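Local atomic coordinates of kojibiose phosphorylase (Gut metagenome, PDB entry 6W0P), a protein that belongs to glycoside hydrolase family 65, joining an N-terminal beta-sandwich domain to a helical catalytic domain of the (alpha/alpha)6-barrel type and a small C-terminal domain. Residues 116-120 / 315-319; 121-127 / 139-144; 321-325 / 358-362. One frame throughout, in Å; residues are numbered along the deposited sequence.

Contact 1. Residues 116-120 / 315-319; sequences ILDLR and RYCLF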
ATOM      1  N   ILE A 116      32.054  -1.380  30.768  1.00 33.51           N
ATOM      2  CA  ILE A 116      33.186  -0.749  30.021  1.00 34.31           C
ATOM      3  C   ILE A 116      33.296  -1.348  28.621  1.00 33.86           C
ATOM      4  O   ILE A 116      33.380  -2.573  28.495  1.00 34.18           O
ATOM      5  CB  ILE A 116      34.514  -0.909  30.771  1.00 35.27           C
ATOM      6  CG1 ILE A 116      34.408  -0.368  32.195  1.00 36.93           C
ATOM      7  CG2 ILE A 116      35.638  -0.242  29.992  1.00 35.73           C
ATOM      8  CD1 ILE A 116      35.589  -0.707  33.079  1.00 37.87           C
ATOM      9  N   LEU A 117      33.331  -0.498  27.597  1.00 33.68           N
ATOM     10  CA  LEU A 117      33.781  -0.906  26.245  1.00 32.29           C
ATOM     11  C   LEU A 117      35.120  -0.201  26.033  1.00 32.34           C
ATOM     12  O   LEU A 117      35.164   1.039  26.129  1.00 32.61           O
ATOM     13  CB  LEU A 117      32.715  -0.528  25.216  1.00 32.08           C
ATOM     14  CG  LEU A 117      33.128  -0.684  23.747  1.00 32.14           C
ATOM     15  CD1 LEU A 117      33.365  -2.136  23.401  1.00 31.90           C
ATOM     16  CD2 LEU A 117      32.085  -0.103  22.814  1.00 32.30           C
ATOM     17  N   ASP A 118      36.196  -0.950  25.832  1.00 31.75           N
ATOM     18  CA  ASP A 118      37.526  -0.342  25.570  1.00 31.43           C
ATOM     19  C   ASP A 118      37.702  -0.191  24.054  1.00 29.83           C
ATOM     20  O   ASP A 118      37.843  -1.192  23.359  1.00 29.13           O
ATOM     21  CB  ASP A 118      38.643  -1.159  26.212  1.00 32.16           C
ATOM     22  CG  ASP A 118      39.919  -0.362  26.341  1.00 33.00           C
ATOM     23  OD1 ASP A 118      40.222   0.378  25.380  1.00 32.51           O
ATOM     24  OD2 ASP A 118      40.578  -0.469  27.423  1.00 34.17           O
ATOM     25  N   LEU A 119      37.721   1.036  23.560  1.00 29.29           N
ATOM     26  CA  LEU A 119      37.764   1.295  22.098  1.00 29.35           C
ATOM     27  C   LEU A 119      39.133   0.906  21.507  1.00 29.72           C
ATOM     28  O   LEU A 119      39.216   0.862  20.274  1.00 29.21           O
ATOM     29  CB  LEU A 119      37.436   2.756  21.833  1.00 28.83           C
ATOM     30  CG  LEU A 119      36.090   3.266  22.344  1.00 28.91           C
ATOM     31  CD1 LEU A 119      35.990   4.745  22.065  1.00 29.20           C
ATOM     32  CD2 LEU A 119      34.908   2.521  21.711  1.00 29.12           C
ATOM     33  N   ARG A 120      40.133   0.535  22.319  1.00 30.66           N
ATOM     34  CA  ARG A 120      41.480   0.165  21.797  1.00 31.57           C
ATOM     35  C   ARG A 120      41.625  -1.352  21.638  1.00 30.49           C
ATOM     36  O   ARG A 120      42.615  -1.766  21.013  1.00 29.44           O
ATOM     37  CB  ARG A 120      42.578   0.718  22.705  1.00 33.44           C
ATOM     38  CG  ARG A 120      42.419   2.199  23.002  1.00 35.69           C
ATOM     39  CD  ARG A 120      43.158   2.601  24.256  1.00 37.66           C
ATOM     40  NE  ARG A 120      42.527   1.986  25.412  1.00 39.54           N
ATOM     41  CZ  ARG A 120      42.863   2.276  26.671  1.00 41.93           C
ATOM     42  NH1 ARG A 120      43.816   3.165  26.909  1.00 42.23           N
ATOM     43  NH2 ARG A 120      42.241   1.692  27.682  1.00 42.51           N
ATOM     44  N   ARG A 315      35.734   8.765  18.190  1.00 27.86           N
ATOM     45  CA  ARG A 315      36.517   7.516  18.327  1.00 29.03           C
ATOM     46  C   ARG A 315      35.531   6.354  18.479  1.00 28.77           C
ATOM     47  O   ARG A 315      35.761   5.287  17.889  1.00 28.26           O
ATOM     48  CB  ARG A 315      37.548   7.647  19.448  1.00 29.99           C
ATOM     49  CG  ARG A 315      38.630   6.591  19.312  1.00 31.05           C
ATOM     50  CD  ARG A 315      39.735   6.796  20.310  1.00 31.66           C
ATOM     51  NE  ARG A 315      40.719   7.740  19.825  1.00 32.32           N
ATOM     52  CZ  ARG A 315      41.121   8.841  20.447  1.00 32.54           C
ATOM     53  NH1 ARG A 315      40.585   9.212  21.607  1.00 32.42           N
ATOM     54  NH2 ARG A 315      42.059   9.579  19.873  1.00 32.92           N
ATOM     55  N   TYR A 316      34.403   6.595  19.145  1.00 28.35           N
ATOM     56  CA  TYR A 316      33.333   5.578  19.216  1.00 27.98           C
ATOM     57  C   TYR A 316      32.882   5.257  17.785  1.00 27.87           C
ATOM     58  O   TYR A 316      32.757   4.048  17.444  1.00 27.15           O
ATOM     59  CB  TYR A 316      32.187   6.034  20.133  1.00 27.70           C
ATOM     60  CG  TYR A 316      31.048   5.053  20.154  1.00 26.95           C
ATOM     61  CD1 TYR A 316      31.131   3.869  20.869  1.00 26.68           C
ATOM     62  CD2 TYR A 316      29.917   5.273  19.397  1.00 26.55           C
ATOM     63  CE1 TYR A 316      30.100   2.946  20.853  1.00 26.25           C
ATOM     64  CE2 TYR A 316      28.866   4.376  19.392  1.00 26.32           C
ATOM     65  CZ  TYR A 316      28.961   3.199  20.111  1.00 26.19           C
ATOM     66  OH  TYR A 316      27.933   2.310  20.057  1.00 25.58           O
ATOM     67  N   CYS A 317      32.583   6.295  16.987  1.00 27.89           N
ATOM     68  CA  CYS A 317      32.109   6.160  15.576  1.00 27.56           C
ATOM     69  C   CYS A 317      33.137   5.377  14.742  1.00 27.43           C
ATOM     70  O   CYS A 317      32.743   4.419  14.062  1.00 28.14           O
ATOM     71  CB  CYS A 317      31.841   7.518  14.928  1.00 27.53           C
ATOM     72  SG  CYS A 317      30.414   8.385  15.632  1.00 27.66           S
ATOM     73  N   LEU A 318      34.417   5.730  14.808  1.00 27.07           N
ATOM     74  CA  LEU A 318      35.475   4.983  14.085  1.00 27.65           C
ATOM     75  C   LEU A 318      35.471   3.510  14.558  1.00 27.53           C
ATOM     76  O   LEU A 318      35.589   2.601  13.702  1.00 26.28           O
ATOM     77  CB  LEU A 318      36.841   5.649  14.273  1.00 27.65           C
ATOM     78  CG  LEU A 318      36.929   7.088  13.761  1.00 28.76           C
ATOM     79  CD1 LEU A 318      38.364   7.583  13.757  1.00 29.17           C
ATOM     80  CD2 LEU A 318      36.326   7.228  12.370  1.00 29.34           C
ATOM     81  N   PHE A 319      35.320   3.285  15.859  1.00 27.48           N
ATOM     82  CA  PHE A 319      35.316   1.924  16.447  1.00 27.55           C
ATOM     83  C   PHE A 319      34.225   1.081  15.786  1.00 27.60           C
ATOM     84  O   PHE A 319      34.524  -0.052  15.354  1.00 27.81           O
ATOM     85  CB  PHE A 319      35.189   1.995  17.967  1.00 27.61           C
ATOM     86  CG  PHE A 319      35.085   0.639  18.614  1.00 27.39           C
ATOM     87  CD1 PHE A 319      36.226  -0.089  18.894  1.00 27.53           C
ATOM     88  CD2 PHE A 319      33.853   0.086  18.891  1.00 27.19           C
ATOM     89  CE1 PHE A 319      36.132  -1.347  19.461  1.00 28.13           C
ATOM     90  CE2 PHE A 319      33.761  -1.163  19.481  1.00 27.81           C
ATOM     91  CZ  PHE A 319      34.896  -1.881  19.754  1.00 27.84           C
TER
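Leu119 and Phe319 bring the backbones closest, their CA atoms 6.2 Å apart, where strand 116-118 runs at 74° to helix 315-319. This is an interdomain contact: the end of a strand of the N-terminal beta-sandwich and the turn after it meet helix 308-324 of the catalytic domain. No hydrogen bond links the two segments, so side-chain packing carries the contact. Leu119 supplies most of it. Its CD2 sits over one face of the Phe319 ring, 4.0 Å from the centroid and 27° off the normal, a CH-pi contact, while CD1 turns to the helix backbone, 3.8 Å from Tyr316 N. Leu117 CD2 lies 3.9 Å from Phe319 CE2 and also meets the edge of the Tyr316 ring. Phe319 CG stands anti to the backbone N (chi1 176°), which sends the ring from the helix toward both leucines; Phe293 of helix 282-300 meets it too. Tyr316 OH hydrogen-bonds to Ile32 O. Behind the leucines an Asx turn shapes the strand end: Asp118 OD1 accepts from both Arg120 N (3.1 Å) and Arg120 NE (2.8 Å), the latter on its syn lone pair.

Contact 2. Residues 121-127 / 139-144; sequences SGLYQRT and IIISRL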
ATOM      1  N   SER A 121      40.697  -2.149  22.182  1.00 30.03           N
ATOM      2  CA  SER A 121      40.804  -3.634  22.227  1.00 29.94           C
ATOM      3  C   SER A 121      39.487  -4.308  21.831  1.00 29.94           C
ATOM      4  O   SER A 121      39.520  -5.446  21.327  1.00 31.55           O
ATOM      5  CB  SER A 121      41.253  -4.103  23.592  1.00 30.27           C
ATOM      6  OG  SER A 121      40.264  -3.861  24.587  1.00 29.10           O
ATOM      7  N   GLY A 122      38.364  -3.634  22.003  1.00 29.36           N
ATOM      8  CA  GLY A 122      37.051  -4.258  21.837  1.00 29.04           C
ATOM      9  C   GLY A 122      36.765  -5.129  23.044  1.00 29.18           C
ATOM     10  O   GLY A 122      35.920  -5.987  22.928  1.00 28.13           O
ATOM     11  N   LEU A 123      37.467  -4.895  24.158  1.00 29.59           N
ATOM     12  CA  LEU A 123      37.197  -5.578  25.440  1.00 30.34           C
ATOM     13  C   LEU A 123      35.896  -4.999  25.995  1.00 31.13           C
ATOM     14  O   LEU A 123      35.786  -3.750  26.149  1.00 30.95           O
ATOM     15  CB  LEU A 123      38.344  -5.393  26.437  1.00 30.44           C
ATOM     16  CG  LEU A 123      38.034  -5.982  27.817  1.00 30.60           C
ATOM     17  CD1 LEU A 123      37.752  -7.465  27.681  1.00 30.74           C
ATOM     18  CD2 LEU A 123      39.160  -5.756  28.814  1.00 30.65           C
ATOM     19  N   TYR A 124      34.916  -5.870  26.199  1.00 32.19           N
ATOM     20  CA  TYR A 124      33.621  -5.521  26.814  1.00 33.27           C
ATOM     21  C   TYR A 124      33.611  -6.203  28.183  1.00 33.98           C
ATOM     22  O   TYR A 124      33.754  -7.440  28.252  1.00 33.05           O
ATOM     23  CB  TYR A 124      32.457  -5.896  25.894  1.00 34.18           C
ATOM     24  CG  TYR A 124      31.127  -5.696  26.565  1.00 35.58           C
ATOM     25  CD1 TYR A 124      30.764  -4.448  27.027  1.00 36.00           C
ATOM     26  CD2 TYR A 124      30.273  -6.751  26.811  1.00 37.29           C
ATOM     27  CE1 TYR A 124      29.569  -4.240  27.688  1.00 36.95           C
ATOM     28  CE2 TYR A 124      29.079  -6.564  27.492  1.00 38.14           C
ATOM     29  CZ  TYR A 124      28.723  -5.302  27.930  1.00 37.38           C
ATOM     30  OH  TYR A 124      27.563  -5.088  28.618  1.00 37.43           O
ATOM     31  N   GLN A 125      33.499  -5.400  29.238  1.00 35.58           N
ATOM     32  CA  GLN A 125      33.675  -5.830  30.640  1.00 36.73           C
ATOM     33  C   GLN A 125      32.500  -5.293  31.444  1.00 36.14           C
ATOM     34  O   GLN A 125      32.173  -4.097  31.323  1.00 35.26           O
ATOM     35  CB  GLN A 125      35.006  -5.326  31.196  1.00 38.70           C
ATOM     36  CG  GLN A 125      35.641  -6.253  32.210  1.00 40.68           C
ATOM     37  CD  GLN A 125      36.934  -5.700  32.754  1.00 43.87           C
ATOM     38  OE1 GLN A 125      36.948  -4.660  33.414  1.00 46.27           O
ATOM     39  NE2 GLN A 125      38.034  -6.398  32.489  1.00 45.36           N
ATOM     40  N   ARG A 126      31.901  -6.170  32.235  1.00 35.85           N
ATOM     41  CA  ARG A 126      30.813  -5.821  33.171  1.00 36.03           C
ATOM     42  C   ARG A 126      31.233  -6.349  34.536  1.00 36.17           C
ATOM     43  O   ARG A 126      31.572  -7.546  34.616  1.00 36.47           O
ATOM     44  CB  ARG A 126      29.486  -6.371  32.644  1.00 36.09           C
ATOM     45  CG  ARG A 126      28.259  -5.604  33.117  1.00 36.62           C
ATOM     46  CD  ARG A 126      27.009  -6.032  32.369  1.00 36.83           C
ATOM     47  NE  ARG A 126      26.994  -7.475  32.146  1.00 37.04           N
ATOM     48  CZ  ARG A 126      26.233  -8.358  32.799  1.00 37.35           C
ATOM     49  NH1 ARG A 126      25.376  -7.966  33.727  1.00 37.73           N
ATOM     50  NH2 ARG A 126      26.336  -9.648  32.512  1.00 37.91           N
ATOM     51  N   THR A 127      31.257  -5.467  35.537  1.00 35.58           N
ATOM     52  CA  THR A 127      31.607  -5.779  36.946  1.00 36.34           C
ATOM     53  C   THR A 127      30.410  -5.401  37.838  1.00 36.58           C
ATOM     54  O   THR A 127      29.747  -4.399  37.558  1.00 36.03           O
ATOM     55  CB  THR A 127      32.916  -5.066  37.312  1.00 36.96           C
ATOM     56  OG1 THR A 127      33.949  -5.464  36.397  1.00 36.42           O
ATOM     57  CG2 THR A 127      33.357  -5.343  38.730  1.00 37.40           C
ATOM     58  N   ILE A 139      31.498 -10.172  40.706  1.00 39.66           N
ATOM     59  CA  ILE A 139      31.449 -10.872  39.389  1.00 39.39           C
ATOM     60  C   ILE A 139      32.104  -9.950  38.369  1.00 38.09           C
ATOM     61  O   ILE A 139      31.641  -8.799  38.258  1.00 37.34           O
ATOM     62  CB  ILE A 139      30.001 -11.149  38.930  1.00 40.00           C
ATOM     63  CG1 ILE A 139      29.138 -11.808  40.009  1.00 41.01           C
ATOM     64  CG2 ILE A 139      30.003 -11.937  37.621  1.00 39.58           C
ATOM     65  CD1 ILE A 139      29.692 -13.077  40.524  1.00 41.28           C
ATOM     66  N   ILE A 140      33.075 -10.446  37.606  1.00 38.01           N
ATOM     67  CA  ILE A 140      33.587  -9.726  36.407  1.00 37.09           C
ATOM     68  C   ILE A 140      33.331 -10.625  35.203  1.00 36.59           C
ATOM     69  O   ILE A 140      33.833 -11.744  35.215  1.00 36.89           O
ATOM     70  CB  ILE A 140      35.075  -9.366  36.539  1.00 37.38           C
ATOM     71  CG1 ILE A 140      35.426  -8.744  37.893  1.00 37.96           C
ATOM     72  CG2 ILE A 140      35.498  -8.476  35.384  1.00 37.13           C
ATOM     73  CD1 ILE A 140      36.937  -8.683  38.167  1.00 37.59           C
ATOM     74  N   ILE A 141      32.568 -10.140  34.217  1.00 36.31           N
ATOM     75  CA  ILE A 141      32.287 -10.868  32.947  1.00 35.60           C
ATOM     76  C   ILE A 141      32.901 -10.071  31.800  1.00 35.24           C
ATOM     77  O   ILE A 141      32.488  -8.926  31.564  1.00 34.65           O
ATOM     78  CB  ILE A 141      30.786 -11.130  32.769  1.00 35.28           C
ATOM     79  CG1 ILE A 141      30.242 -11.909  33.964  1.00 35.53           C
ATOM     80  CG2 ILE A 141      30.505 -11.829  31.452  1.00 35.42           C
ATOM     81  CD1 ILE A 141      28.759 -12.114  33.940  1.00 36.01           C
ATOM     82  N   SER A 142      33.878 -10.680  31.136  1.00 34.78           N
ATOM     83  CA  SER A 142      34.693 -10.051  30.075  1.00 34.61           C
ATOM     84  C   SER A 142      34.406 -10.782  28.762  1.00 34.62           C
ATOM     85  O   SER A 142      34.244 -12.016  28.811  1.00 34.50           O
ATOM     86  CB  SER A 142      36.150 -10.070  30.470  1.00 34.11           C
ATOM     87  OG  SER A 142      36.322  -9.455  31.744  1.00 33.93           O
ATOM     88  N   ARG A 143      34.272 -10.054  27.649  1.00 34.44           N
ATOM     89  CA  ARG A 143      34.170 -10.711  26.325  1.00 35.17           C
ATOM     90  C   ARG A 143      34.801  -9.898  25.186  1.00 33.35           C
ATOM     91  O   ARG A 143      34.967  -8.647  25.270  1.00 32.25           O
ATOM     92  CB  ARG A 143      32.732 -11.150  26.032  1.00 37.48           C
ATOM     93  CG  ARG A 143      31.647 -10.105  26.208  1.00 38.18           C
ATOM     94  CD  ARG A 143      30.292 -10.781  26.332  1.00 39.48           C
ATOM     95  NE  ARG A 143      29.263 -10.027  25.624  1.00 41.77           N
ATOM     96  CZ  ARG A 143      27.946 -10.127  25.814  1.00 41.52           C
ATOM     97  NH1 ARG A 143      27.460 -10.953  26.718  1.00 41.71           N
ATOM     98  NH2 ARG A 143      27.120  -9.370  25.105  1.00 40.81           N
ATOM     99  N   LEU A 144      35.136 -10.663  24.153  1.00 32.50           N
ATOM    100  CA  LEU A 144      35.858 -10.287  22.920  1.00 32.44           C
ATOM    101  C   LEU A 144      35.222 -11.034  21.745  1.00 32.44           C
ATOM    102  O   LEU A 144      34.894 -12.222  21.897  1.00 32.95           O
ATOM    103  CB  LEU A 144      37.316 -10.744  23.022  1.00 32.40           C
ATOM    104  CG  LEU A 144      38.233 -10.066  24.028  1.00 32.56           C
ATOM    105  CD1 LEU A 144      39.530 -10.859  24.130  1.00 33.28           C
ATOM    106  CD2 LEU A 144      38.554  -8.635  23.635  1.00 32.56           C
TER
HETATM  107  O   HOH W   1      31.132  -8.504  29.413  1.00 41.17           O
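Tyr124 and Arg143 face each other as a hydrogen-bonded pair of the antiparallel hairpin formed by strands 123-132 and 135-145. Tyr124 N lies 2.9 Å from Arg143 O, and Arg143 N 2.7 Å from Tyr124 O. Arg126 and Ile141 repeat the pattern two residues on, whereas Gln125-Ser142 and Thr127-Ile140 are non-hydrogen-bonded pairs whose CA-H groups approach carbonyl oxygens instead. A water donates to Ile141 O (2.6 Å) and Tyr124 O (3.1 Å), so each of these carbonyls serves a backbone N-H and the water together.

The side chain of Tyr124 shows how the cross-strand pair packs. Its CB lies 3.8 Å from Arg143 O. With CG anti to the backbone N (chi1 173°), the ring runs alongside the Arg143 chain, both pointing the same way. CD2 then meets Arg143 NE at 3.6 Å, and Arg143 CG lies in the ring plane at its edge. One atom further, CE2 stands 3.8 Å above the Arg143 guanidinium plane, toward its rim; the planes are 60° apart, so a ring edge leans on a guanidinium face. At the tip, OH hydrogen-bonds to Arg115 NH1. Arg143 NH1 forms a salt bridge with Asp47, and Arg126 NH2 makes salt bridges with both Asp47 and Glu48; these carboxylates probably offset the two nearby positive charges. On the other face, Gln125 CG packs 3.3 Å from Ser142 OG.

Strand 109-118 continues the sheet beside 121-127, and strand 152-161 does so beside 139-144. Helix 282-300 covers the Ser142 and Leu144 end through Phe282 and Val286.

Contact 3. Residues 321-325 / 358-362; sequences MIQAY and PFYLY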
ATOM      1  N   MET A 321      32.655   1.622  12.904  1.00 29.07           N
ATOM      2  CA  MET A 321      32.901   1.496  11.446  1.00 30.23           C
ATOM      3  C   MET A 321      33.843   0.310  11.232  1.00 30.30           C
ATOM      4  O   MET A 321      33.607  -0.443  10.310  1.00 31.07           O
ATOM      5  CB  MET A 321      33.524   2.752  10.818  1.00 31.41           C
ATOM      6  CG  MET A 321      32.589   3.965  10.750  1.00 32.52           C
ATOM      7  SD  MET A 321      31.180   3.689   9.669  1.00 34.53           S
ATOM      8  CE  MET A 321      31.964   3.988   8.085  1.00 35.05           C
ATOM      9  N   ILE A 322      34.863   0.175  12.063  1.00 30.57           N
ATOM     10  CA  ILE A 322      35.897  -0.894  11.956  1.00 32.24           C
ATOM     11  C   ILE A 322      35.225  -2.232  12.322  1.00 31.19           C
ATOM     12  O   ILE A 322      35.559  -3.276  11.706  1.00 31.67           O
ATOM     13  CB  ILE A 322      37.140  -0.548  12.829  1.00 33.93           C
ATOM     14  CG1 ILE A 322      37.837   0.733  12.336  1.00 36.58           C
ATOM     15  CG2 ILE A 322      38.096  -1.720  12.826  1.00 34.43           C
ATOM     16  CD1 ILE A 322      38.812   1.459  13.320  1.00 37.47           C
ATOM     17  N   GLN A 323      34.297  -2.213  13.278  1.00 30.08           N
ATOM     18  CA  GLN A 323      33.522  -3.411  13.722  1.00 29.85           C
ATOM     19  C   GLN A 323      32.550  -3.855  12.627  1.00 29.32           C
ATOM     20  O   GLN A 323      32.401  -5.083  12.419  1.00 29.28           O
ATOM     21  CB  GLN A 323      32.755  -3.134  15.016  1.00 29.39           C
ATOM     22  CG  GLN A 323      33.638  -3.156  16.262  1.00 29.08           C
ATOM     23  CD  GLN A 323      32.890  -3.518  17.521  1.00 28.17           C
ATOM     24  OE1 GLN A 323      33.358  -4.332  18.299  1.00 27.91           O
ATOM     25  NE2 GLN A 323      31.729  -2.923  17.719  1.00 27.24           N
ATOM     26  N   ALA A 324      31.943  -2.901  11.929  1.00 29.07           N
ATOM     27  CA  ALA A 324      30.923  -3.184  10.898  1.00 29.24           C
ATOM     28  C   ALA A 324      31.531  -3.906   9.685  1.00 29.47           C
ATOM     29  O   ALA A 324      30.835  -4.755   9.110  1.00 29.50           O
ATOM     30  CB  ALA A 324      30.248  -1.900  10.491  1.00 29.33           C
ATOM     31  N   TYR A 325      32.749  -3.549   9.263  1.00 29.65           N
ATOM     32  CA  TYR A 325      33.360  -4.075   8.012  1.00 29.84           C
ATOM     33  C   TYR A 325      34.883  -3.928   8.026  1.00 30.40           C
ATOM     34  O   TYR A 325      35.380  -2.851   8.359  1.00 29.79           O
ATOM     35  CB  TYR A 325      32.811  -3.308   6.812  1.00 29.35           C
ATOM     36  CG  TYR A 325      32.652  -4.140   5.569  1.00 29.23           C
ATOM     37  CD1 TYR A 325      31.622  -5.046   5.473  1.00 28.45           C
ATOM     38  CD2 TYR A 325      33.530  -4.046   4.506  1.00 29.25           C
ATOM     39  CE1 TYR A 325      31.466  -5.840   4.358  1.00 28.61           C
ATOM     40  CE2 TYR A 325      33.388  -4.841   3.373  1.00 29.33           C
ATOM     41  CZ  TYR A 325      32.339  -5.737   3.291  1.00 29.16           C
ATOM     42  OH  TYR A 325      32.132  -6.502   2.173  1.00 28.50           O
ATOM     43  N   PRO A 358      33.154   5.945   1.516  1.00 28.52           N
ATOM     44  CA  PRO A 358      34.350   6.789   1.546  1.00 28.12           C
ATOM     45  C   PRO A 358      35.301   6.550   2.728  1.00 28.31           C
ATOM     46  O   PRO A 358      36.493   6.584   2.553  1.00 27.90           O
ATOM     47  CB  PRO A 358      33.746   8.190   1.637  1.00 28.03           C
ATOM     48  CG  PRO A 358      32.447   8.064   0.888  1.00 27.77           C
ATOM     49  CD  PRO A 358      31.919   6.734   1.354  1.00 28.08           C
ATOM     50  N   PHE A 359      34.772   6.288   3.919  1.00 28.40           N
ATOM     51  CA  PHE A 359      35.641   5.948   5.075  1.00 29.05           C
ATOM     52  C   PHE A 359      36.556   4.778   4.666  1.00 29.33           C
ATOM     53  O   PHE A 359      37.770   4.811   4.962  1.00 28.54           O
ATOM     54  CB  PHE A 359      34.822   5.627   6.326  1.00 29.14           C
ATOM     55  CG  PHE A 359      35.671   5.072   7.436  1.00 29.61           C
ATOM     56  CD1 PHE A 359      36.391   5.916   8.266  1.00 30.39           C
ATOM     57  CD2 PHE A 359      35.786   3.706   7.627  1.00 29.98           C
ATOM     58  CE1 PHE A 359      37.211   5.401   9.260  1.00 30.52           C
ATOM     59  CE2 PHE A 359      36.586   3.190   8.637  1.00 29.91           C
ATOM     60  CZ  PHE A 359      37.296   4.039   9.449  1.00 30.11           C
ATOM     61  N   TYR A 360      36.001   3.753   4.017  1.00 29.54           N
ATOM     62  CA  TYR A 360      36.758   2.515   3.660  1.00 30.53           C
ATOM     63  C   TYR A 360      37.748   2.806   2.521  1.00 30.09           C
ATOM     64  O   TYR A 360      38.835   2.236   2.543  1.00 30.74           O
ATOM     65  CB  TYR A 360      35.814   1.335   3.394  1.00 30.60           C
ATOM     66  CG  TYR A 360      34.963   1.010   4.596  1.00 31.01           C
ATOM     67  CD1 TYR A 360      35.477   0.309   5.680  1.00 31.14           C
ATOM     68  CD2 TYR A 360      33.635   1.412   4.658  1.00 30.67           C
ATOM     69  CE1 TYR A 360      34.702   0.038   6.798  1.00 31.16           C
ATOM     70  CE2 TYR A 360      32.850   1.156   5.770  1.00 30.99           C
ATOM     71  CZ  TYR A 360      33.383   0.465   6.847  1.00 31.65           C
ATOM     72  OH  TYR A 360      32.595   0.217   7.945  1.00 32.59           O
ATOM     73  N   LEU A 361      37.386   3.671   1.574  1.00 30.70           N
ATOM     74  CA  LEU A 361      38.232   4.045   0.412  1.00 30.84           C
ATOM     75  C   LEU A 361      39.552   4.637   0.909  1.00 31.17           C
ATOM     76  O   LEU A 361      40.563   4.394   0.269  1.00 30.87           O
ATOM     77  CB  LEU A 361      37.486   5.040  -0.477  1.00 30.74           C
ATOM     78  CG  LEU A 361      36.436   4.432  -1.399  1.00 30.71           C
ATOM     79  CD1 LEU A 361      35.590   5.521  -2.035  1.00 30.73           C
ATOM     80  CD2 LEU A 361      37.057   3.532  -2.462  1.00 30.58           C
ATOM     81  N   TYR A 362      39.531   5.364   2.030  1.00 31.36           N
ATOM     82  CA  TYR A 362      40.690   6.126   2.557  1.00 30.67           C
ATOM     83  C   TYR A 362      41.396   5.375   3.690  1.00 30.68           C
ATOM     84  O   TYR A 362      42.399   5.906   4.174  1.00 31.54           O
ATOM     85  CB  TYR A 362      40.237   7.523   2.980  1.00 30.45           C
ATOM     86  CG  TYR A 362      39.981   8.442   1.820  1.00 30.23           C
ATOM     87  CD1 TYR A 362      41.032   9.026   1.132  1.00 30.19           C
ATOM     88  CD2 TYR A 362      38.688   8.710   1.393  1.00 29.92           C
ATOM     89  CE1 TYR A 362      40.795   9.866   0.062  1.00 30.52           C
ATOM     90  CE2 TYR A 362      38.433   9.557   0.330  1.00 29.76           C
ATOM     91  CZ  TYR A 362      39.498  10.123  -0.349  1.00 30.29           C
ATOM     92  OH  TYR A 362      39.271  10.933  -1.423  1.00 30.95           O
TER
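Tyr360 reaches from helix 351-361 to the last turn of helix 308-324, where its OH donates to Met321 O at 2.7 Å. This is the one hydrogen bond between the segments, and it joins two helices of the catalytic domain by side chain to backbone. The donor does not approach head-on: the C=O...donor angle is 127° and the donor is tilted 27° from the carbonyl plane. The helical bond that Met321 O accepts, from Tyr325 N, is weak; Tyr325 is the residue at which the chain leaves helical geometry.

Apolar contacts surround this bond. Met321 bends at both chi2 and chi3, which brings its methyl CE against both aromatics of the other helix, 3.7 Å from Phe359 CB and 3.8 Å from Tyr360 CE2. Tyr325 CB packs 3.8 Å from Tyr360 CZ, while Tyr325 OH leads off to Asn332 O.

Ring contacts complete the interface. Met321 CB lies over one face of Phe359, 4.2 Å from the centroid, as a CH-pi contact, and Ile322 CG1 lies at the edge of the same ring. Phe359 CD2 stands over the centre of the Tyr360 ring, so the two neighbouring rings pack on each other, and Trp673 of helix 666-680 meets Phe359 edge-to-face.

Chemically, a buried hydroxyl answers a buried carbonyl whose own helical bond, from Tyr325 N, is weak; the hydrogen bond ties the end of the Tyr360 ring to Met321 O, while the carbon contacts at its face and edge limit its rotation.

How the contacts relate
Contact 1 is the middle member of the set: its centre lies about 13 Å from that of contact 2 and about 14 Å from that of contact 3, whereas contacts 2 and 3 are about 24 Å apart and do not touch. Strands 109-118 and 123-132, neighbours in one antiparallel sheet, tie contacts 1 and 2, with Asp118 N probably bonded to Leu123 O. Helix 308-324 carries one segment each of contacts 1 and 3, and Leu318 packs on Phe359. Along the chain, both segments of contact 2 fall between those of contact 1, and contact 3 follows. Together they trace a continuous path from the sandwich sheet into the helical catalytic domain.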